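TlmII (Streptoalloteichus hindustanus, PDB 4HVM) takes part in tallysomycin biosynthesis and, as a condensation-domain family protein, may act on phosphopantetheine-bound intermediates. Local coordinates at residues A[333-338]-A[352-357]; A[279-284]-A[323-328]. One frame throughout, in Å; residues are numbered along the deposited sequence.

Interaction 1: A[333-338]-A[352-357]; sequences LPYHDV and RVAARW
Tyr335 and Val338, in the first turn of helix 335-344, meet Trp357 across well-separated backbones: the nearest CA atoms, those of Val338 and Val353, are 9.7 Å apart. In this member of the condensation-domain family (CoA-acyltransferase clan), Pro334 is the N-cap residue of that helix, and the chain returns through a type I beta turn, Arg352 to Ala355, just before strand 359-361. Long aromatic side chains therefore bridge the gap. With chi1 at -175° the phenol of Tyr335 swings away from its backbone nitrogen, and its OH accepts the indole N-H: Trp357 NE1 to Tyr335 OH is 2.8 Å, nearly straight at 163°. The hydroxyl sits at the indole edge, close to its plane, satisfying the buried nitrogen while the phenol and the five-membered indole ring stand at 73°. One indole face is lined by the turn itself, with Val353 O and Ala354 CA lying over its rim. Val301 of strand 297-305 touches both aromatics, and Tyr335 N also bonds to Asp298. Beyond the polar link, Ala354 CB lies 3.9 Å from Tyr335 OH, and at the far end of the indole Val338 CG1 touches Trp357 CH2 at 4.0 Å.

Interaction 2: A[279-284]-A[323-328]; sequences TEVDLR and AGFLDA
A helix packed on a beta sheet is the setting here: Phe325 of helix 314-330 reaches Thr279 and Val281 of strand 274-282, an inner strand of the six-stranded mixed sheet. The two residues are separated by Glu280, whose CB points away from the helix, so both methyl-bearing side chains lie on the side that receives the phenyl ring. The trans chi1 of Phe325 (178°) sends the ring off the helix toward the sheet, where it meets the strand with one end. Thr279 CG2 approaches Phe325 CE1 at 3.6 Å, obliquely to the ring, and the two side chains cross at about a right angle. Val281 CG2 comes instead to the ring edge, near its plane, 3.8 Å from Phe325 CZ. Phe302 of the adjacent strand adds an edge-to-face aromatic contact to Phe325.

Thr279 divides its branches: its methyl meets Phe325, while OG1 bonds to Val361 O on the neighbouring parallel strand. Past Val281 the strand gives way to helix 283-286, with Asp282 as N-cap. Asp282 OD1 accepts Arg284 N at 3.1 Å and the guanidinium NH1 of Arg284 at 2.9 Å, the second being a salt bridge. These donors arrive from opposite faces of the carboxylate, so OD1 is gripped from both sides. Arg284 NH1 also forms a salt bridge with Asp146, which by sequence probably matches the aspartate of the condensation-domain HHxxxDG motif, in a degenerate form, HQMLLDA, here; an arginine paired with that aspartate is familiar in relatives. The chemistry thus divides along one segment: dispersion between methyls and a phenyl ring joins helix to sheet, whereas the salt bridges that fix Arg284 to Asp282 and Asp146 lie beyond the strand end.

Overall arrangement
Strand 297-305, an outermost strand of the six-stranded sheet, is shared by a buried polar link between aromatics, interaction 1, and apolar packing, interaction 2. Their centres are 14 Å apart and their nearest atoms about 5 Å, without touching. Successive residues of the strand divide between them: Val301 touches Tyr335 and Trp357, whereas its neighbours Val300 and Phe302 touch Phe325. Asp298 serves both, accepting from Tyr335 N and pairing its backbone with Val281. Along the chain, interaction 2 closes at residue 328 before interaction 1 opens at 333, and helices 314-330 and 335-344 follow each other. Through Arg284 and Asp146, the 279-284 segment leads toward the probable, degenerate counterpart of the family's HHxxxDG motif.

Interaction 1: A[333-338]-A[352-357]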
ATOM      1  N   LEU A 333      13.223   7.819  -9.440  1.00 16.06           N
ATOM      2  CA  LEU A 333      12.379   8.445 -10.447  1.00 17.97           C
ATOM      3  C   LEU A 333      10.975   7.896 -10.226  1.00 18.12           C
ATOM      4  O   LEU A 333      10.797   6.677 -10.147  1.00 23.35           O
ATOM      5  CB  LEU A 333      12.873   8.105 -11.854  1.00 16.50           C
ATOM      6  CG  LEU A 333      12.139   8.758 -13.027  1.00 18.65           C
ATOM      7  CD1 LEU A 333      12.461  10.243 -13.117  1.00 14.94           C
ATOM      8  CD2 LEU A 333      12.471   8.053 -14.334  1.00 18.74           C
ATOM      9  N   PRO A 334       9.982   8.791 -10.097  1.00 13.94           N
ATOM     10  CA  PRO A 334       8.595   8.410  -9.807  1.00 16.97           C
ATOM     11  C   PRO A 334       8.103   7.269 -10.696  1.00 22.26           C
ATOM     12  O   PRO A 334       8.369   7.263 -11.900  1.00 22.44           O
ATOM     13  CB  PRO A 334       7.820   9.695 -10.097  1.00 13.64           C
ATOM     14  CG  PRO A 334       8.795  10.783  -9.810  1.00 16.13           C
ATOM     15  CD  PRO A 334      10.131  10.249 -10.258  1.00 17.10           C
ATOM     16  N   TYR A 335       7.402   6.313 -10.090  1.00 17.29           N
ATOM     17  CA  TYR A 335       6.976   5.100 -10.781  1.00 15.60           C
ATOM     18  C   TYR A 335       6.196   5.386 -12.055  1.00 16.86           C
ATOM     19  O   TYR A 335       6.354   4.683 -13.051  1.00 21.88           O
ATOM     20  CB  TYR A 335       6.147   4.216  -9.850  1.00 16.41           C
ATOM     21  CG  TYR A 335       5.765   2.882 -10.449  1.00 10.79           C
ATOM     22  CD1 TYR A 335       6.661   1.826 -10.459  1.00 17.61           C
ATOM     23  CD2 TYR A 335       4.505   2.678 -10.997  1.00 11.40           C
ATOM     24  CE1 TYR A 335       6.317   0.606 -11.000  1.00 18.86           C
ATOM     25  CE2 TYR A 335       4.150   1.460 -11.544  1.00 11.64           C
ATOM     26  CZ  TYR A 335       5.060   0.427 -11.542  1.00 28.24           C
ATOM     27  OH  TYR A 335       4.714  -0.789 -12.084  1.00 35.58           O
ATOM     28  N   HIS A 336       5.362   6.419 -12.023  1.00 13.11           N
ATOM     29  CA  HIS A 336       4.590   6.796 -13.198  1.00 14.39           C
ATOM     30  C   HIS A 336       5.496   7.355 -14.289  1.00 22.22           C
ATOM     31  O   HIS A 336       5.245   7.152 -15.476  1.00 24.09           O
ATOM     32  CB  HIS A 336       3.488   7.795 -12.835  1.00 14.94           C
ATOM     33  CG  HIS A 336       3.995   9.093 -12.290  1.00 31.24           C
ATOM     34  ND1 HIS A 336       4.324  10.160 -13.098  1.00 37.03           N
ATOM     35  CD2 HIS A 336       4.218   9.501 -11.019  1.00 27.45           C
ATOM     36  CE1 HIS A 336       4.735  11.167 -12.349  1.00 37.10           C
ATOM     37  NE2 HIS A 336       4.682  10.794 -11.084  1.00 31.72           N
ATOM     38  N   ASP A 337       6.557   8.045 -13.880  1.00 20.09           N
ATOM     39  CA  ASP A 337       7.528   8.584 -14.825  1.00 20.97           C
ATOM     40  C   ASP A 337       8.365   7.464 -15.429  1.00 24.69           C
ATOM     41  O   ASP A 337       8.781   7.544 -16.585  1.00 29.06           O
ATOM     42  CB  ASP A 337       8.430   9.620 -14.153  1.00 21.18           C
ATOM     43  CG  ASP A 337       7.732  10.951 -13.947  1.00 34.20           C
ATOM     44  OD1 ASP A 337       6.994  11.386 -14.860  1.00 38.09           O
ATOM     45  OD2 ASP A 337       7.925  11.565 -12.874  1.00 35.76           O
ATOM     46  N   VAL A 338       8.606   6.419 -14.641  1.00 17.81           N
ATOM     47  CA  VAL A 338       9.316   5.240 -15.126  1.00 16.78           C
ATOM     48  C   VAL A 338       8.457   4.482 -16.133  1.00 28.10           C
ATOM     49  O   VAL A 338       8.942   4.073 -17.187  1.00 31.85           O
ATOM     50  CB  VAL A 338       9.717   4.302 -13.968  1.00 13.12           C
ATOM     51  CG1 VAL A 338      10.200   2.965 -14.502  1.00 13.22           C
ATOM     52  CG2 VAL A 338      10.792   4.949 -13.115  1.00 27.00           C
ATOM     53  N   ARG A 352       0.031  -3.717 -19.831  1.00 31.20           N
ATOM     54  CA  ARG A 352       1.044  -4.595 -19.246  1.00 32.14           C
ATOM     55  C   ARG A 352       2.343  -3.839 -18.952  1.00 36.29           C
ATOM     56  O   ARG A 352       3.401  -4.185 -19.478  1.00 40.75           O
ATOM     57  CB  ARG A 352       1.346  -5.757 -20.193  1.00 33.04           C
ATOM     58  CG  ARG A 352       0.136  -6.565 -20.613  1.00 34.76           C
ATOM     59  CD  ARG A 352      -0.294  -7.537 -19.527  1.00 37.45           C
ATOM     60  NE  ARG A 352      -1.350  -8.428 -20.000  1.00 43.74           N
ATOM     61  CZ  ARG A 352      -2.649  -8.151 -19.927  1.00 49.89           C
ATOM     62  NH1 ARG A 352      -3.059  -7.006 -19.395  1.00 45.28           N
ATOM     63  NH2 ARG A 352      -3.539  -9.020 -20.388  1.00 54.72           N
ATOM     64  N   VAL A 353       2.262  -2.817 -18.105  1.00 33.59           N
ATOM     65  CA  VAL A 353       3.406  -1.943 -17.836  1.00 30.45           C
ATOM     66  C   VAL A 353       4.400  -2.530 -16.835  1.00 29.17           C
ATOM     67  O   VAL A 353       5.522  -2.038 -16.708  1.00 28.61           O
ATOM     68  CB  VAL A 353       2.956  -0.554 -17.343  1.00 27.96           C
ATOM     69  CG1 VAL A 353       2.162   0.164 -18.421  1.00 21.32           C
ATOM     70  CG2 VAL A 353       2.137  -0.682 -16.065  1.00 19.60           C
ATOM     71  N   ALA A 354       3.988  -3.575 -16.126  1.00 25.61           N
ATOM     72  CA  ALA A 354       4.833  -4.177 -15.099  1.00 24.02           C
ATOM     73  C   ALA A 354       5.357  -5.550 -15.510  1.00 22.85           C
ATOM     74  O   ALA A 354       5.841  -6.309 -14.674  1.00 20.90           O
ATOM     75  CB  ALA A 354       4.077  -4.274 -13.780  1.00 18.15           C
ATOM     76  N   ALA A 355       5.268  -5.859 -16.800  1.00 22.14           N
ATOM     77  CA  ALA A 355       5.674  -7.165 -17.314  1.00 22.90           C
ATOM     78  C   ALA A 355       7.149  -7.466 -17.061  1.00 27.18           C
ATOM     79  O   ALA A 355       7.537  -8.626 -16.919  1.00 31.01           O
ATOM     80  CB  ALA A 355       5.363  -7.267 -18.795  1.00 21.43           C
ATOM     81  N   ARG A 356       7.965  -6.418 -17.005  1.00 20.61           N
ATOM     82  CA  ARG A 356       9.408  -6.574 -16.838  1.00 20.84           C
ATOM     83  C   ARG A 356       9.827  -6.484 -15.372  1.00 24.23           C
ATOM     84  O   ARG A 356      11.000  -6.652 -15.041  1.00 28.31           O
ATOM     85  CB  ARG A 356      10.160  -5.535 -17.669  1.00 30.72           C
ATOM     86  CG  ARG A 356       9.793  -5.545 -19.147  1.00 37.72           C
ATOM     87  CD  ARG A 356      10.328  -6.774 -19.874  1.00 44.88           C
ATOM     88  NE  ARG A 356      11.629  -6.506 -20.484  1.00 56.98           N
ATOM     89  CZ  ARG A 356      11.804  -6.059 -21.724  1.00 63.36           C
ATOM     90  NH1 ARG A 356      10.761  -5.835 -22.514  1.00 59.26           N
ATOM     91  NH2 ARG A 356      13.030  -5.839 -22.180  1.00 71.49           N
ATOM     92  N   TRP A 357       8.861  -6.204 -14.503  1.00 20.38           N
ATOM     93  CA  TRP A 357       9.071  -6.277 -13.059  1.00 18.73           C
ATOM     94  C   TRP A 357       7.824  -6.844 -12.388  1.00 28.36           C
ATOM     95  O   TRP A 357       7.222  -6.211 -11.523  1.00 17.70           O
ATOM     96  CB  TRP A 357       9.456  -4.910 -12.469  1.00 18.54           C
ATOM     97  CG  TRP A 357       8.584  -3.753 -12.885  1.00 24.09           C
ATOM     98  CD1 TRP A 357       7.367  -3.413 -12.366  1.00 24.31           C
ATOM     99  CD2 TRP A 357       8.879  -2.769 -13.884  1.00 19.16           C
ATOM    100  NE1 TRP A 357       6.881  -2.291 -12.990  1.00 24.52           N
ATOM    101  CE2 TRP A 357       7.790  -1.875 -13.925  1.00 29.86           C
ATOM    102  CE3 TRP A 357       9.955  -2.560 -14.752  1.00 19.90           C
ATOM    103  CZ2 TRP A 357       7.747  -0.790 -14.801  1.00 19.67           C
ATOM    104  CZ3 TRP A 357       9.910  -1.483 -15.620  1.00 21.17           C
ATOM    105  CH2 TRP A 357       8.814  -0.613 -15.637  1.00 22.87           C
TER

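Interaction 2: A[279-284]-A[323-328]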
ATOM      1  N   THR A 279       8.473  -2.585  -5.067  1.00 12.51           N
ATOM      2  CA  THR A 279       8.028  -2.379  -3.693  1.00 14.39           C
ATOM      3  C   THR A 279       7.718  -0.908  -3.453  1.00 19.63           C
ATOM      4  O   THR A 279       8.154  -0.046  -4.216  1.00 21.19           O
ATOM      5  CB  THR A 279       9.078  -2.861  -2.673  1.00 19.17           C
ATOM      6  OG1 THR A 279       8.528  -2.816  -1.350  1.00 27.89           O
ATOM      7  CG2 THR A 279      10.327  -1.997  -2.733  1.00 22.59           C
ATOM      8  N   GLU A 280       6.971  -0.620  -2.392  1.00 24.34           N
ATOM      9  CA  GLU A 280       6.616   0.759  -2.077  1.00 26.08           C
ATOM     10  C   GLU A 280       7.648   1.426  -1.173  1.00 26.44           C
ATOM     11  O   GLU A 280       8.417   0.756  -0.484  1.00 30.10           O
ATOM     12  CB  GLU A 280       5.227   0.835  -1.437  1.00 27.64           C
ATOM     13  CG  GLU A 280       4.089   0.571  -2.405  1.00 37.31           C
ATOM     14  CD  GLU A 280       3.426  -0.770  -2.173  1.00 54.77           C
ATOM     15  OE1 GLU A 280       3.092  -1.072  -1.007  1.00 63.43           O
ATOM     16  OE2 GLU A 280       3.238  -1.517  -3.158  1.00 61.80           O
ATOM     17  N   VAL A 281       7.662   2.755  -1.196  1.00 19.46           N
ATOM     18  CA  VAL A 281       8.539   3.544  -0.344  1.00  9.91           C
ATOM     19  C   VAL A 281       7.773   4.739   0.206  1.00 16.26           C
ATOM     20  O   VAL A 281       7.135   5.467  -0.550  1.00 15.97           O
ATOM     21  CB  VAL A 281       9.772   4.044  -1.122  1.00 16.15           C
ATOM     22  CG1 VAL A 281      10.455   5.182  -0.378  1.00 16.05           C
ATOM     23  CG2 VAL A 281      10.744   2.903  -1.361  1.00 22.85           C
ATOM     24  N   ASP A 282       7.821   4.929   1.521  1.00 24.68           N
ATOM     25  CA  ASP A 282       7.176   6.071   2.154  1.00 22.02           C
ATOM     26  C   ASP A 282       8.135   7.251   2.110  1.00 22.03           C
ATOM     27  O   ASP A 282       9.212   7.206   2.707  1.00 29.02           O
ATOM     28  CB  ASP A 282       6.799   5.750   3.602  1.00 34.28           C
ATOM     29  CG  ASP A 282       5.836   6.764   4.195  1.00 40.87           C
ATOM     30  OD1 ASP A 282       5.718   7.875   3.636  1.00 45.47           O
ATOM     31  OD2 ASP A 282       5.194   6.449   5.220  1.00 39.45           O
ATOM     32  N   LEU A 283       7.741   8.307   1.404  1.00 22.46           N
ATOM     33  CA  LEU A 283       8.604   9.471   1.228  1.00 25.51           C
ATOM     34  C   LEU A 283       8.732  10.320   2.495  1.00 32.95           C
ATOM     35  O   LEU A 283       9.580  11.208   2.566  1.00 43.79           O
ATOM     36  CB  LEU A 283       8.124  10.328   0.054  1.00 19.68           C
ATOM     37  CG  LEU A 283       8.091   9.629  -1.307  1.00 15.11           C
ATOM     38  CD1 LEU A 283       7.629  10.578  -2.402  1.00 11.15           C
ATOM     39  CD2 LEU A 283       9.453   9.038  -1.644  1.00 12.63           C
ATOM     40  N   ARG A 284       7.886  10.045   3.484  1.00 30.11           N
ATOM     41  CA  ARG A 284       7.950  10.739   4.765  1.00 28.98           C
ATOM     42  C   ARG A 284       9.251  10.409   5.487  1.00 32.33           C
ATOM     43  O   ARG A 284       9.937  11.298   5.989  1.00 37.06           O
ATOM     44  CB  ARG A 284       6.764  10.347   5.649  1.00 31.87           C
ATOM     45  CG  ARG A 284       5.397  10.759   5.121  1.00 25.98           C
ATOM     46  CD  ARG A 284       4.290  10.196   6.000  1.00 13.97           C
ATOM     47  NE  ARG A 284       2.963  10.519   5.484  1.00 14.36           N
ATOM     48  CZ  ARG A 284       2.347   9.830   4.531  1.00 25.09           C
ATOM     49  NH1 ARG A 284       2.937   8.777   3.983  1.00 21.03           N
ATOM     50  NH2 ARG A 284       1.139  10.196   4.124  1.00 31.62           N
ATOM     51  N   ALA A 323      21.562  -4.057  -2.324  1.00 14.08           N
ATOM     52  CA  ALA A 323      22.378  -3.343  -3.301  1.00  9.77           C
ATOM     53  C   ALA A 323      21.537  -2.857  -4.475  1.00 13.79           C
ATOM     54  O   ALA A 323      21.771  -1.776  -5.015  1.00 22.22           O
ATOM     55  CB  ALA A 323      23.513  -4.222  -3.789  1.00 10.54           C
ATOM     56  N   GLY A 324      20.562  -3.665  -4.874  1.00 12.56           N
ATOM     57  CA  GLY A 324      19.682  -3.300  -5.966  1.00  9.32           C
ATOM     58  C   GLY A 324      18.675  -2.250  -5.549  1.00 21.81           C
ATOM     59  O   GLY A 324      18.376  -1.327  -6.309  1.00 20.37           O
ATOM     60  N   PHE A 325      18.153  -2.389  -4.335  1.00 15.34           N
ATOM     61  CA  PHE A 325      17.138  -1.476  -3.822  1.00 17.27           C
ATOM     62  C   PHE A 325      17.693  -0.075  -3.600  1.00 17.00           C
ATOM     63  O   PHE A 325      17.122   0.905  -4.073  1.00 18.45           O
ATOM     64  CB  PHE A 325      16.547  -2.019  -2.521  1.00  7.77           C
ATOM     65  CG  PHE A 325      15.529  -1.110  -1.889  1.00  8.49           C
ATOM     66  CD1 PHE A 325      14.243  -1.017  -2.402  1.00  7.70           C
ATOM     67  CD2 PHE A 325      15.853  -0.361  -0.771  1.00  7.55           C
ATOM     68  CE1 PHE A 325      13.305  -0.186  -1.813  1.00 10.46           C
ATOM     69  CE2 PHE A 325      14.920   0.468  -0.178  1.00  7.49           C
ATOM     70  CZ  PHE A 325      13.646   0.557  -0.699  1.00 11.34           C
ATOM     71  N   LEU A 326      18.803   0.016  -2.876  1.00 13.18           N
ATOM     72  CA  LEU A 326      19.424   1.305  -2.592  1.00  8.28           C
ATOM     73  C   LEU A 326      19.892   1.999  -3.868  1.00 13.56           C
ATOM     74  O   LEU A 326      19.880   3.224  -3.957  1.00 26.42           O
ATOM     75  CB  LEU A 326      20.590   1.136  -1.619  1.00 13.01           C
ATOM     76  CG  LEU A 326      20.212   0.712  -0.203  1.00  8.57           C
ATOM     77  CD1 LEU A 326      21.451   0.477   0.632  1.00 11.25           C
ATOM     78  CD2 LEU A 326      19.338   1.770   0.434  1.00  8.46           C
ATOM     79  N   ASP A 327      20.306   1.208  -4.850  1.00 12.26           N
ATOM     80  CA  ASP A 327      20.719   1.749  -6.139  1.00 13.81           C
ATOM     81  C   ASP A 327      19.543   2.442  -6.827  1.00 15.66           C
ATOM     82  O   ASP A 327      19.697   3.510  -7.422  1.00 18.38           O
ATOM     83  CB  ASP A 327      21.278   0.633  -7.024  1.00 19.11           C
ATOM     84  CG  ASP A 327      22.103   1.160  -8.185  1.00 31.19           C
ATOM     85  OD1 ASP A 327      22.621   2.295  -8.098  1.00 31.56           O
ATOM     86  OD2 ASP A 327      22.241   0.428  -9.185  1.00 39.63           O
ATOM     87  N   ALA A 328      18.368   1.828  -6.729  1.00  8.87           N
ATOM     88  CA  ALA A 328      17.151   2.384  -7.307  1.00  8.89           C
ATOM     89  C   ALA A 328      16.676   3.596  -6.515  1.00 14.88           C
ATOM     90  O   ALA A 328      16.158   4.553  -7.085  1.00 18.73           O
ATOM     91  CB  ALA A 328      16.059   1.327  -7.359  1.00  8.62           C
TER